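Local coordinates for protein fructokinase (Vibrio cholerae serotype O1, PDB 5F11) that phosphorylates fructose at the expense of ATP, as a bacterial fructokinase of the PfkB (ribokinase-like) carbohydrate kinase family, at residues D266-G271 and W294-G299; K254-I259 and L301-K306; L139-I144 and V169-N174; V200-E205 and V231-G236. All coordinates share one frame; numbering follows the deposited sequence.

Contact 1 (D266-G271 and W294-G299). With FRU (beta-D-fructofuranose), chain B.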
loop_
_atom_site.group_PDB
_atom_site.type_symbol
_atom_site.label_atom_id
_atom_site.label_comp_id
_atom_site.label_asym_id
_atom_site.label_seq_id
_atom_site.Cartn_x
_atom_site.Cartn_y
_atom_site.Cartn_z
ATOM N N ASP A 266 -20.711 3.490 -8.584
ATOM C CA ASP A 266 -20.098 3.148 -9.857
ATOM C C ASP A 266 -21.010 2.216 -10.657
ATOM O O ASP A 266 -21.107 2.331 -11.885
ATOM C CB ASP A 266 -18.712 2.523 -9.653
ATOM C CG ASP A 266 -17.774 3.423 -8.871
ATOM O OD1 ASP A 266 -17.939 4.658 -8.949
ATOM O OD2 ASP A 266 -16.879 2.906 -8.169
ATOM N N ALA A 267 -21.682 1.303 -9.962
ATOM C CA ALA A 267 -22.625 0.397 -10.621
ATOM C C ALA A 267 -23.808 1.190 -11.164
ATOM O O ALA A 267 -24.280 0.938 -12.271
ATOM C CB ALA A 267 -23.098 -0.663 -9.668
ATOM N N PHE A 268 -24.275 2.154 -10.380
ATOM C CA PHE A 268 -25.270 3.105 -10.858
ATOM C C PHE A 268 -24.809 3.674 -12.200
ATOM O O PHE A 268 -25.524 3.576 -13.192
ATOM C CB PHE A 268 -25.476 4.224 -9.833
ATOM C CG PHE A 268 -26.549 5.209 -10.208
ATOM C CD1 PHE A 268 -27.847 5.057 -9.730
ATOM C CD2 PHE A 268 -26.258 6.306 -11.026
ATOM C CE1 PHE A 268 -28.841 5.970 -10.068
ATOM C CE2 PHE A 268 -27.247 7.232 -11.366
ATOM C CZ PHE A 268 -28.543 7.070 -10.891
ATOM N N VAL A 269 -23.593 4.213 -12.236
ATOM C CA VAL A 269 -23.069 4.853 -13.440
ATOM C C VAL A 269 -22.940 3.844 -14.579
ATOM O O VAL A 269 -23.108 4.187 -15.761
ATOM C CB VAL A 269 -21.701 5.541 -13.179
ATOM C CG1 VAL A 269 -21.168 6.163 -14.452
ATOM C CG2 VAL A 269 -21.820 6.600 -12.107
ATOM N N GLY A 270 -22.656 2.597 -14.214
ATOM C CA GLY A 270 -22.535 1.517 -15.178
ATOM C C GLY A 270 -23.803 1.334 -15.985
ATOM O O GLY A 270 -23.791 1.417 -17.215
ATOM N N GLY A 271 -24.909 1.110 -15.285
ATOM C CA GLY A 271 -26.184 0.885 -15.938
ATOM C C GLY A 271 -26.603 2.061 -16.795
ATOM O O GLY A 271 -26.984 1.895 -17.963
ATOM N N TRP A 294 -32.475 1.379 -14.916
ATOM C CA TRP A 294 -31.408 0.385 -14.895
ATOM C C TRP A 294 -30.320 0.773 -13.871
ATOM O O TRP A 294 -29.845 -0.067 -13.101
ATOM C CB TRP A 294 -30.785 0.232 -16.289
ATOM C CG TRP A 294 -31.546 -0.649 -17.255
ATOM C CD1 TRP A 294 -32.880 -0.564 -17.596
ATOM C CD2 TRP A 294 -31.005 -1.725 -18.035
ATOM N NE1 TRP A 294 -33.191 -1.531 -18.520
ATOM C CE2 TRP A 294 -32.061 -2.254 -18.808
ATOM C CE3 TRP A 294 -29.729 -2.289 -18.156
ATOM C CZ2 TRP A 294 -31.878 -3.326 -19.682
ATOM C CZ3 TRP A 294 -29.555 -3.356 -19.017
ATOM C CH2 TRP A 294 -30.621 -3.861 -19.770
ATOM N N ALA A 295 -29.926 2.045 -13.872
ATOM C CA ALA A 295 -28.913 2.532 -12.947
ATOM C C ALA A 295 -29.280 2.297 -11.478
ATOM O O ALA A 295 -28.424 1.956 -10.662
ATOM C CB ALA A 295 -28.653 4.002 -13.191
ATOM N N ASN A 296 -30.549 2.491 -11.133
ATOM C CA ASN A 296 -30.995 2.232 -9.764
ATOM C C ASN A 296 -30.916 0.753 -9.374
ATOM O O ASN A 296 -30.487 0.423 -8.273
ATOM C CB ASN A 296 -32.406 2.788 -9.516
ATOM C CG ASN A 296 -32.393 4.246 -9.107
ATOM O OD1 ASN A 296 -31.504 4.690 -8.379
ATOM N ND2 ASN A 296 -33.378 5.000 -9.577
ATOM N N GLY A 297 -31.323 -0.122 -10.290
ATOM C CA GLY A 297 -31.279 -1.556 -10.069
ATOM C C GLY A 297 -29.864 -2.059 -9.872
ATOM O O GLY A 297 -29.598 -2.847 -8.955
ATOM N N CYS A 298 -28.956 -1.592 -10.728
ATOM C CA CYS A 298 -27.539 -1.943 -10.638
ATOM C C CYS A 298 -26.938 -1.528 -9.290
ATOM O O CYS A 298 -26.306 -2.335 -8.607
ATOM C CB CYS A 298 -26.754 -1.316 -11.806
ATOM S SG CYS A 298 -27.072 -2.090 -13.428
ATOM N N GLY A 299 -27.153 -0.272 -8.910
ATOM C CA GLY A 299 -26.662 0.245 -7.644
ATOM C C GLY A 299 -27.182 -0.516 -6.433
ATOM O O GLY A 299 -26.481 -0.656 -5.431
HETATM C C1 FRU B . -11.123 5.110 -5.543
HETATM C C2 FRU B . -12.131 4.266 -4.826
HETATM C C3 FRU B . -11.787 2.820 -4.979
HETATM C C4 FRU B . -13.109 2.191 -4.919
HETATM C C5 FRU B . -13.899 3.163 -5.711
HETATM C C6 FRU B . -15.340 2.996 -5.353
HETATM O O1 FRU B . -11.128 4.873 -6.904
HETATM O O2 FRU B . -12.112 4.671 -3.501
HETATM O O3 FRU B . -10.961 2.356 -3.986
HETATM O O4 FRU B . -13.132 0.944 -5.492
HETATM O O5 FRU B . -13.415 4.437 -5.379
HETATM O O6 FRU B . -16.118 4.036 -5.821
#
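A295 sets its methyl group over the middle of the F268 ring. CB lies 3.6 Å from the ring centroid and only 7° off the ring normal, a clear CH-pi contact. The ring gets there because CG of F268 stands anti to the backbone N (chi1 -177°). N296 takes the edge of the same ring, where OD1 lies near the ring plane, 3.4 Å from F268 CE1. The N296 ND2 atom turns to V251 O in a weak hydrogen bond.

The backbones come close enough for CA-H...O contact. F268 CA lies 3.4 Å from A295 O, with its hydrogen directed at that oxygen. In return, A295 CB rests 3.2 Å from F268 O.

The remaining packing is apolar and small. A267 CB meets C298 CB at 4.3 Å. G271 has no side chain, and its CA lies 4.0 Å from C298 SG. Small residues on both sides let the segment axes approach to 7.0 Å, with their N-to-C directions 146° apart. W294 turns to helix 315-322, where its ring meets that of Y319.

The fructose bond belongs to the first helix alone. FRU O6 donates to D266 OD2 at 2.7 Å, and N49 ND2 bonds the same oxygen. O6 is the hydroxyl that a fructokinase phosphorylates. D266 follows G263, A264 and G265, which bind ADP. This glycine-rich turn, with its aspartate at the start of a buried helix, is the C-terminal signature of the PfkB family, placed between sugar and nucleotide.

Contact 2 (K254-I259 and L301-K306). With NA (sodium ion), chain C.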
loop_
_atom_site.group_PDB
_atom_site.type_symbol
_atom_site.label_atom_id
_atom_site.label_comp_id
_atom_site.label_asym_id
_atom_site.label_seq_id
_atom_site.Cartn_x
_atom_site.Cartn_y
_atom_site.Cartn_z
ATOM N N LYS A 254 -36.835 -0.329 -6.139
ATOM C CA LYS A 254 -36.804 -1.132 -4.919
ATOM C C LYS A 254 -35.554 -0.851 -4.074
ATOM O O LYS A 254 -34.510 -0.465 -4.599
ATOM C CB LYS A 254 -36.850 -2.620 -5.271
ATOM C CG LYS A 254 -37.900 -2.996 -6.296
ATOM C CD LYS A 254 -37.611 -4.354 -6.923
ATOM C CE LYS A 254 -37.435 -5.441 -5.872
ATOM N NZ LYS A 254 -37.527 -6.805 -6.469
ATOM N N ALA A 255 -35.663 -1.065 -2.764
ATOM C CA ALA A 255 -34.546 -0.834 -1.845
ATOM C C ALA A 255 -33.866 -2.124 -1.385
ATOM O O ALA A 255 -34.440 -3.215 -1.461
ATOM C CB ALA A 255 -35.009 -0.024 -0.637
ATOM N N VAL A 256 -32.637 -1.980 -0.897
ATOM C CA VAL A 256 -31.830 -3.119 -0.464
ATOM C C VAL A 256 -31.052 -2.785 0.802
ATOM O O VAL A 256 -30.342 -1.783 0.854
ATOM C CB VAL A 256 -30.817 -3.549 -1.560
ATOM C CG1 VAL A 256 -29.650 -4.294 -0.950
ATOM C CG2 VAL A 256 -31.501 -4.390 -2.635
ATOM N N LYS A 257 -31.198 -3.618 1.826
ATOM C CA LYS A 257 -30.320 -3.522 2.977
ATOM C C LYS A 257 -28.941 -3.960 2.487
ATOM O O LYS A 257 -28.750 -5.112 2.096
ATOM C CB LYS A 257 -30.820 -4.412 4.110
ATOM C CG LYS A 257 -30.325 -3.990 5.483
ATOM C CD LYS A 257 -31.293 -4.404 6.577
ATOM C CE LYS A 257 -30.699 -4.156 7.950
ATOM N NZ LYS A 257 -29.426 -4.911 8.142
ATOM N N PRO A 258 -27.977 -3.027 2.475
ATOM C CA PRO A 258 -26.709 -3.278 1.783
ATOM C C PRO A 258 -25.716 -4.048 2.642
ATOM O O PRO A 258 -25.618 -3.796 3.840
ATOM C CB PRO A 258 -26.192 -1.863 1.513
ATOM C CG PRO A 258 -26.714 -1.060 2.665
ATOM C CD PRO A 258 -28.018 -1.692 3.099
ATOM N N ILE A 259 -24.997 -4.986 2.040
ATOM C CA ILE A 259 -23.940 -5.677 2.755
ATOM C C ILE A 259 -22.628 -4.911 2.578
ATOM O O ILE A 259 -21.853 -4.760 3.512
ATOM C CB ILE A 259 -23.785 -7.131 2.276
ATOM C CG1 ILE A 259 -25.084 -7.905 2.500
ATOM C CG2 ILE A 259 -22.655 -7.819 3.010
ATOM C CD1 ILE A 259 -25.009 -9.353 2.060
ATOM N N LEU A 301 -28.245 -3.841 -6.514
ATOM C CA LEU A 301 -27.694 -5.196 -6.606
ATOM C C LEU A 301 -26.211 -5.255 -6.256
ATOM O O LEU A 301 -25.750 -6.226 -5.653
ATOM C CB LEU A 301 -27.943 -5.798 -7.999
ATOM C CG LEU A 301 -29.402 -6.181 -8.312
ATOM C CD1 LEU A 301 -29.516 -6.844 -9.671
ATOM C CD2 LEU A 301 -29.991 -7.084 -7.225
ATOM N N ALA A 302 -25.478 -4.204 -6.616
ATOM C CA ALA A 302 -24.032 -4.159 -6.391
ATOM C C ALA A 302 -23.635 -4.220 -4.918
ATOM O O ALA A 302 -22.492 -4.546 -4.589
ATOM C CB ALA A 302 -23.440 -2.922 -7.029
ATOM N N THR A 303 -24.578 -3.912 -4.033
ATOM C CA THR A 303 -24.285 -3.869 -2.605
ATOM C C THR A 303 -24.462 -5.212 -1.878
ATOM O O THR A 303 -24.276 -5.288 -0.664
ATOM C CB THR A 303 -25.112 -2.772 -1.888
ATOM O OG1 THR A 303 -26.459 -3.219 -1.698
ATOM C CG2 THR A 303 -25.126 -1.492 -2.700
ATOM N N THR A 304 -24.807 -6.267 -2.612
ATOM C CA THR A 304 -25.089 -7.561 -1.985
ATOM C C THR A 304 -23.863 -8.428 -1.698
ATOM O O THR A 304 -23.975 -9.437 -1.004
ATOM C CB THR A 304 -26.053 -8.384 -2.821
ATOM O OG1 THR A 304 -25.594 -8.401 -4.179
ATOM C CG2 THR A 304 -27.449 -7.782 -2.758
ATOM N N GLN A 305 -22.709 -8.071 -2.250
ATOM C CA GLN A 305 -21.463 -8.762 -1.909
ATOM C C GLN A 305 -20.317 -7.778 -1.749
ATOM O O GLN A 305 -20.283 -6.729 -2.413
ATOM C CB GLN A 305 -21.079 -9.797 -2.972
ATOM C CG GLN A 305 -21.924 -11.051 -2.977
ATOM C CD GLN A 305 -21.258 -12.193 -3.717
ATOM O OE1 GLN A 305 -21.577 -12.466 -4.875
ATOM N NE2 GLN A 305 -20.338 -12.876 -3.046
ATOM N N LYS A 306 -19.381 -8.127 -0.871
ATOM C CA LYS A 306 -18.174 -7.331 -0.650
ATOM C C LYS A 306 -17.385 -7.224 -1.947
ATOM O O LYS A 306 -17.412 -8.136 -2.772
ATOM C CB LYS A 306 -17.311 -7.962 0.441
ATOM C CG LYS A 306 -18.007 -8.083 1.786
ATOM C CD LYS A 306 -17.042 -8.537 2.872
ATOM C CE LYS A 306 -17.492 -8.039 4.242
ATOM N NZ LYS A 306 -16.399 -8.117 5.251
HETATM NA NA NA C . -20.017 -4.290 -3.568
#
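V256 and T303 pass side by side, heading opposite ways, with V256 CG1 3.4 Å from T303 OG1. Here two loops of the ribokinase-like fold meet beside the nucleotide site and a sodium ion. V256 itself contributes to ADP binding, and T303 also touches A264 of that site. P258 packs against the same threonine, its CB 3.5 Å from T303 OG1. Both partners are carbons, so these are packing contacts; OG1 makes its hydrogen bond to A300 O. Its place between the backbone N and the carbonyl carbon (chi1 77°) turns it toward A300, near the end of helix 285-301.

Between the two segments, I259 N donates to T303 O at 2.8 Å, bent to 140° and tilted out of the carbonyl plane. D260, next in the loop, also bonds T303 through its backbone. I259 runs its side chain along the next peptide, and CD1 comes to 3.2 Å from T304 O.

The sodium ion sits on the 301-306 loop. It is bound by A302 O and Q305 O, each at 2.7 Å, and by G307 O. This is consistent with the monovalent-cation site of ribokinase relatives.

The turn before it is pinned at L301 O, which accepts both T304 N and T304 OG1. The hydroxyl bond is the shorter, 2.6 Å from T304 OG1 to L301 O.

Contact 3 (L139-I144 and V169-N174); sequences LHVCSI and VSFDPN. With FRU (beta-D-fructofuranose), chain B.
P173 O is gripped twice by S143. The hydroxyl OG donates to it at 2.6 Å and the backbone N at 3.0 Å, from opposite faces of the carbonyl plane. S143 can do both because OG sits between its own N and carbonyl carbon (chi1 69°). Water 2 continues the join past this point: it accepts from I144 N and donates to N174 O.

Further back, H140 ND1 and S170 OG share a hydrogen bond of 2.8 Å. The other ring nitrogen, NE2, is 3.0 Å from water 1, which reaches D172 OD2 weakly. D172 CB lies at the edge of the H140 ring, 3.7 Å from H140 CE1. The D172 carboxylate is turned 63° from that ring, and OD2 forms a salt bridge with K201.

V141 CG1 is 3.5 Å from F171 CD1, and V141 CB lies at the ring edge, in its plane. S170 N to L139 O, V141 N to S170 O and D172 N to V141 O make a parallel ladder.

These are the two strands of a beta-alpha-beta crossover through helix 151-165. That helix covers L139 and V141. H140, S170 and D172 face helix 264-277 instead, and strands 21-24 and 199-203 flank the pair.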
loop_
_atom_site.group_PDB
_atom_site.type_symbol
_atom_site.label_atom_id
_atom_site.label_comp_id
_atom_site.label_asym_id
_atom_site.label_seq_id
_atom_site.Cartn_x
_atom_site.Cartn_y
_atom_site.Cartn_z
ATOM N N LEU A 139 -16.957 9.015 -23.275
ATOM C CA LEU A 139 -15.810 9.094 -22.360
ATOM C C LEU A 139 -16.335 9.354 -20.952
ATOM O O LEU A 139 -17.113 10.288 -20.743
ATOM C CB LEU A 139 -14.857 10.230 -22.772
ATOM C CG LEU A 139 -13.587 10.507 -21.946
ATOM C CD1 LEU A 139 -12.585 9.363 -22.033
ATOM C CD2 LEU A 139 -12.924 11.823 -22.347
ATOM N N HIS A 140 -15.932 8.538 -19.981
ATOM C CA HIS A 140 -16.367 8.773 -18.603
ATOM C C HIS A 140 -15.198 9.005 -17.661
ATOM O O HIS A 140 -14.208 8.277 -17.705
ATOM C CB HIS A 140 -17.256 7.631 -18.082
ATOM C CG HIS A 140 -17.610 7.764 -16.635
ATOM N ND1 HIS A 140 -18.567 8.645 -16.185
ATOM C CD2 HIS A 140 -17.122 7.140 -15.536
ATOM C CE1 HIS A 140 -18.649 8.564 -14.868
ATOM N NE2 HIS A 140 -17.784 7.655 -14.449
ATOM N N VAL A 141 -15.329 10.004 -16.791
ATOM C CA VAL A 141 -14.202 10.472 -15.983
ATOM C C VAL A 141 -14.590 10.731 -14.514
ATOM O O VAL A 141 -15.715 11.136 -14.229
ATOM C CB VAL A 141 -13.583 11.750 -16.625
ATOM C CG1 VAL A 141 -12.816 12.555 -15.625
ATOM C CG2 VAL A 141 -12.693 11.381 -17.814
ATOM N N CYS A 142 -13.663 10.469 -13.592
ATOM C CA CYS A 142 -13.833 10.797 -12.178
ATOM C C CYS A 142 -12.780 11.812 -11.760
ATOM O O CYS A 142 -11.810 12.021 -12.483
ATOM C CB CYS A 142 -13.687 9.537 -11.323
ATOM S SG CYS A 142 -14.783 8.246 -11.819
ATOM N N SER A 143 -12.956 12.425 -10.591
ATOM C CA SER A 143 -12.051 13.486 -10.132
ATOM C C SER A 143 -10.654 13.025 -9.689
ATOM O O SER A 143 -9.743 13.838 -9.644
ATOM C CB SER A 143 -12.684 14.318 -9.003
ATOM O OG SER A 143 -12.808 13.561 -7.799
ATOM N N ILE A 144 -10.472 11.753 -9.331
ATOM C CA ILE A 144 -9.122 11.296 -8.993
ATOM C C ILE A 144 -8.188 11.479 -10.199
ATOM O O ILE A 144 -6.990 11.722 -10.055
ATOM C CB ILE A 144 -9.082 9.829 -8.470
ATOM C CG1 ILE A 144 -9.633 9.756 -7.037
ATOM C CG2 ILE A 144 -7.663 9.286 -8.484
ATOM C CD1 ILE A 144 -9.515 8.393 -6.385
ATOM N N VAL A 169 -19.380 13.196 -23.279
ATOM C CA VAL A 169 -18.616 13.162 -22.036
ATOM C C VAL A 169 -19.470 12.900 -20.793
ATOM O O VAL A 169 -20.458 13.599 -20.547
ATOM C CB VAL A 169 -17.840 14.456 -21.844
ATOM C CG1 VAL A 169 -16.944 14.363 -20.615
ATOM C CG2 VAL A 169 -17.018 14.745 -23.087
ATOM N N SER A 170 -19.084 11.877 -20.026
ATOM C CA SER A 170 -19.720 11.578 -18.755
ATOM C C SER A 170 -18.746 11.919 -17.626
ATOM O O SER A 170 -17.569 11.587 -17.706
ATOM C CB SER A 170 -20.121 10.092 -18.705
ATOM O OG SER A 170 -20.769 9.738 -17.498
ATOM N N PHE A 171 -19.219 12.611 -16.592
ATOM C CA PHE A 171 -18.365 12.917 -15.450
ATOM C C PHE A 171 -19.065 12.664 -14.129
ATOM O O PHE A 171 -20.261 12.936 -13.969
ATOM C CB PHE A 171 -17.874 14.362 -15.493
ATOM C CG PHE A 171 -16.939 14.728 -14.364
ATOM C CD1 PHE A 171 -15.608 14.325 -14.386
ATOM C CD2 PHE A 171 -17.383 15.485 -13.290
ATOM C CE1 PHE A 171 -14.736 14.662 -13.364
ATOM C CE2 PHE A 171 -16.517 15.834 -12.264
ATOM C CZ PHE A 171 -15.188 15.416 -12.302
ATOM N N ASP A 172 -18.300 12.128 -13.187
ATOM C CA ASP A 172 -18.781 11.888 -11.839
ATOM C C ASP A 172 -17.672 12.351 -10.925
ATOM O O ASP A 172 -16.572 11.815 -10.975
ATOM C CB ASP A 172 -19.072 10.398 -11.630
ATOM C CG ASP A 172 -19.494 10.069 -10.203
ATOM O OD1 ASP A 172 -19.403 10.955 -9.330
ATOM O OD2 ASP A 172 -19.914 8.910 -9.951
ATOM N N PRO A 173 -17.949 13.375 -10.107
ATOM C CA PRO A 173 -16.953 13.846 -9.141
ATOM C C PRO A 173 -16.328 12.678 -8.384
ATOM O O PRO A 173 -15.111 12.544 -8.463
ATOM C CB PRO A 173 -17.779 14.745 -8.218
ATOM C CG PRO A 173 -18.801 15.347 -9.142
ATOM C CD PRO A 173 -19.140 14.245 -10.141
ATOM N N ASN A 174 -17.140 11.830 -7.739
ATOM C CA ASN A 174 -16.629 10.678 -6.994
ATOM C C ASN A 174 -15.430 11.068 -6.120
ATOM O O ASN A 174 -14.324 10.546 -6.287
ATOM C CB ASN A 174 -16.251 9.553 -7.968
ATOM C CG ASN A 174 -16.006 8.225 -7.270
ATOM O OD1 ASN A 174 -16.918 7.635 -6.671
ATOM N ND2 ASN A 174 -14.766 7.745 -7.340
HETATM C C1 FRU B . -11.123 5.110 -5.543
HETATM C C2 FRU B . -12.131 4.266 -4.826
HETATM C C3 FRU B . -11.787 2.820 -4.979
HETATM C C4 FRU B . -13.109 2.191 -4.919
HETATM C C5 FRU B . -13.899 3.163 -5.711
HETATM C C6 FRU B . -15.340 2.996 -5.353
HETATM O O1 FRU B . -11.128 4.873 -6.904
HETATM O O2 FRU B . -12.112 4.671 -3.501
HETATM O O3 FRU B . -10.961 2.356 -3.986
HETATM O O4 FRU B . -13.132 0.944 -5.492
HETATM O O5 FRU B . -13.415 4.437 -5.379
HETATM O O6 FRU B . -16.118 4.036 -5.821
HETATM O O HOH W 1 -17.482 7.036 -11.548
HETATM O O HOH W 2 -12.744 10.113 -8.350
#

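Contact 4 (V200-E205 and V231-G236); sequences VKFSEE and VVVTLG
V231 meets the F202 ring at its edge, with CG1 in the ring plane and 3.5 Å from F202 CE2. V233 approaches the ring obliquely, with V233 CG2 4.2 Å from F202 CD2. L207 and P173 add to the packing round F202. The E204 side chain crosses that of L235 at about a right angle, with E204 OE1 3.7 Å from L235 CD2. E204 OE2 is 3.2 Å from L235 O; both are acceptors and form no bond. A nearly eclipsed first torsion (chi1 13°) and a straight run from CG carry E204 CG to 3.2 Å from T234 O and the carboxylate on to L235.

Parallel ladder bonds run from V232 N to V200 O, from F202 N to V232 O and from T234 N to F202 O. A weak fourth, E204 N to T234 O at 3.4 Å, carries the join into the first turn of helix 204-211. S203 is the N-cap of that helix.

On the face bearing K201 and T234, K201 CE lies 3.9 Å from T234 CG2. Beyond it, NZ forms a salt bridge with D172. F268 packs on V232 and T234 of this face. K201, T234 and G236 all contribute to ADP binding, so the contact builds the nucleotide site at the C-terminal ends of parallel strands, as in the ribokinase fold.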
loop_
_atom_site.group_PDB
_atom_site.type_symbol
_atom_site.label_atom_id
_atom_site.label_comp_id
_atom_site.label_asym_id
_atom_site.label_seq_id
_atom_site.Cartn_x
_atom_site.Cartn_y
_atom_site.Cartn_z
ATOM N N VAL A 200 -23.694 14.604 -16.111
ATOM C CA VAL A 200 -23.060 14.700 -14.801
ATOM C C VAL A 200 -23.920 14.028 -13.725
ATOM O O VAL A 200 -25.143 14.170 -13.710
ATOM C CB VAL A 200 -22.778 16.168 -14.389
ATOM C CG1 VAL A 200 -22.035 16.181 -13.092
ATOM C CG2 VAL A 200 -21.951 16.913 -15.471
ATOM N N LYS A 201 -23.264 13.283 -12.839
ATOM C CA LYS A 201 -23.924 12.615 -11.728
ATOM C C LYS A 201 -23.240 13.010 -10.427
ATOM O O LYS A 201 -22.041 12.842 -10.287
ATOM C CB LYS A 201 -23.874 11.097 -11.931
ATOM C CG LYS A 201 -24.264 10.253 -10.731
ATOM C CD LYS A 201 -23.033 9.677 -10.073
ATOM C CE LYS A 201 -23.361 8.721 -8.956
ATOM N NZ LYS A 201 -22.088 8.215 -8.378
ATOM N N PHE A 202 -24.002 13.566 -9.491
ATOM C CA PHE A 202 -23.508 13.832 -8.143
ATOM C C PHE A 202 -24.249 12.970 -7.136
ATOM O O PHE A 202 -25.368 12.498 -7.389
ATOM C CB PHE A 202 -23.765 15.278 -7.702
ATOM C CG PHE A 202 -23.480 16.319 -8.747
ATOM C CD1 PHE A 202 -22.286 17.014 -8.739
ATOM C CD2 PHE A 202 -24.428 16.643 -9.698
ATOM C CE1 PHE A 202 -22.040 17.990 -9.676
ATOM C CE2 PHE A 202 -24.179 17.598 -10.632
ATOM C CZ PHE A 202 -22.986 18.282 -10.622
ATOM N N SER A 203 -23.628 12.788 -5.979
ATOM C CA SER A 203 -24.385 12.466 -4.784
ATOM C C SER A 203 -24.945 13.791 -4.246
ATOM O O SER A 203 -24.404 14.872 -4.519
ATOM C CB SER A 203 -23.508 11.786 -3.731
ATOM O OG SER A 203 -22.739 12.738 -3.023
ATOM N N GLU A 204 -26.037 13.704 -3.496
ATOM C CA GLU A 204 -26.660 14.886 -2.921
ATOM C C GLU A 204 -25.660 15.687 -2.093
ATOM O O GLU A 204 -25.732 16.915 -2.050
ATOM C CB GLU A 204 -27.861 14.480 -2.064
ATOM C CG GLU A 204 -27.922 12.984 -1.764
ATOM C CD GLU A 204 -29.152 12.599 -0.971
ATOM O OE1 GLU A 204 -30.169 13.316 -1.071
ATOM O OE2 GLU A 204 -29.102 11.582 -0.242
ATOM N N GLU A 205 -24.726 14.993 -1.444
ATOM C CA GLU A 205 -23.726 15.651 -0.604
ATOM C C GLU A 205 -22.701 16.395 -1.457
ATOM O O GLU A 205 -22.417 17.563 -1.200
ATOM C CB GLU A 205 -23.015 14.636 0.304
ATOM C CG GLU A 205 -23.859 14.082 1.451
ATOM C CD GLU A 205 -24.960 13.098 1.020
ATOM O OE1 GLU A 205 -25.604 12.515 1.924
ATOM O OE2 GLU A 205 -25.187 12.906 -0.196
ATOM N N VAL A 231 -28.374 16.144 -15.760
ATOM C CA VAL A 231 -27.790 15.988 -14.430
ATOM C C VAL A 231 -28.596 14.981 -13.630
ATOM O O VAL A 231 -29.812 15.098 -13.528
ATOM C CB VAL A 231 -27.705 17.311 -13.641
ATOM C CG1 VAL A 231 -27.274 17.044 -12.219
ATOM C CG2 VAL A 231 -26.726 18.292 -14.321
ATOM N N VAL A 232 -27.904 13.988 -13.081
ATOM C CA VAL A 232 -28.518 12.997 -12.204
ATOM C C VAL A 232 -27.997 13.146 -10.785
ATOM O O VAL A 232 -26.802 13.007 -10.541
ATOM C CB VAL A 232 -28.209 11.553 -12.651
ATOM C CG1 VAL A 232 -28.795 10.566 -11.649
ATOM C CG2 VAL A 232 -28.753 11.284 -14.034
ATOM N N VAL A 233 -28.895 13.414 -9.845
ATOM C CA VAL A 233 -28.527 13.473 -8.438
ATOM C C VAL A 233 -29.116 12.289 -7.672
ATOM O O VAL A 233 -30.337 12.194 -7.492
ATOM C CB VAL A 233 -29.011 14.777 -7.773
ATOM C CG1 VAL A 233 -28.661 14.770 -6.281
ATOM C CG2 VAL A 233 -28.420 15.988 -8.475
ATOM N N THR A 234 -28.242 11.395 -7.217
ATOM C CA THR A 234 -28.664 10.193 -6.506
ATOM C C THR A 234 -29.017 10.528 -5.065
ATOM O O THR A 234 -28.273 11.242 -4.395
ATOM C CB THR A 234 -27.576 9.099 -6.530
ATOM O OG1 THR A 234 -26.473 9.494 -5.702
ATOM C CG2 THR A 234 -27.103 8.840 -7.962
ATOM N N LEU A 235 -30.147 10.008 -4.595
ATOM C CA LEU A 235 -30.709 10.407 -3.303
ATOM C C LEU A 235 -30.554 9.311 -2.257
ATOM O O LEU A 235 -31.192 9.351 -1.209
ATOM C CB LEU A 235 -32.195 10.748 -3.468
ATOM C CG LEU A 235 -32.472 11.723 -4.614
ATOM C CD1 LEU A 235 -33.903 11.601 -5.116
ATOM C CD2 LEU A 235 -32.160 13.155 -4.181
ATOM N N GLY A 236 -29.702 8.336 -2.550
ATOM C CA GLY A 236 -29.606 7.145 -1.729
ATOM C C GLY A 236 -30.962 6.471 -1.609
ATOM O O GLY A 236 -31.378 5.721 -2.489
#

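Overall arrangement
Along the chain, contact 3 comes first. It closes the loop that holds helix 151-165. Contact 4 follows in series and closes the loop 206-230, which holds the rest of helix 204-211 and helix 216-221. Contact 2 then opens at 254-259. Contact 1 opens and closes within it, before 301-306 completes contact 2. No loops cross. Contacts 3 and 4 share one sheet, where the neighbouring strands 168-172 and 199-203 join them. Helix 264-277 of contact 1 packs on both, with V269 reaching each. A267 also touches A302, which ties the helix pair to the outer loops of contact 2. Contacts 1 and 3 both reach the bound fructose.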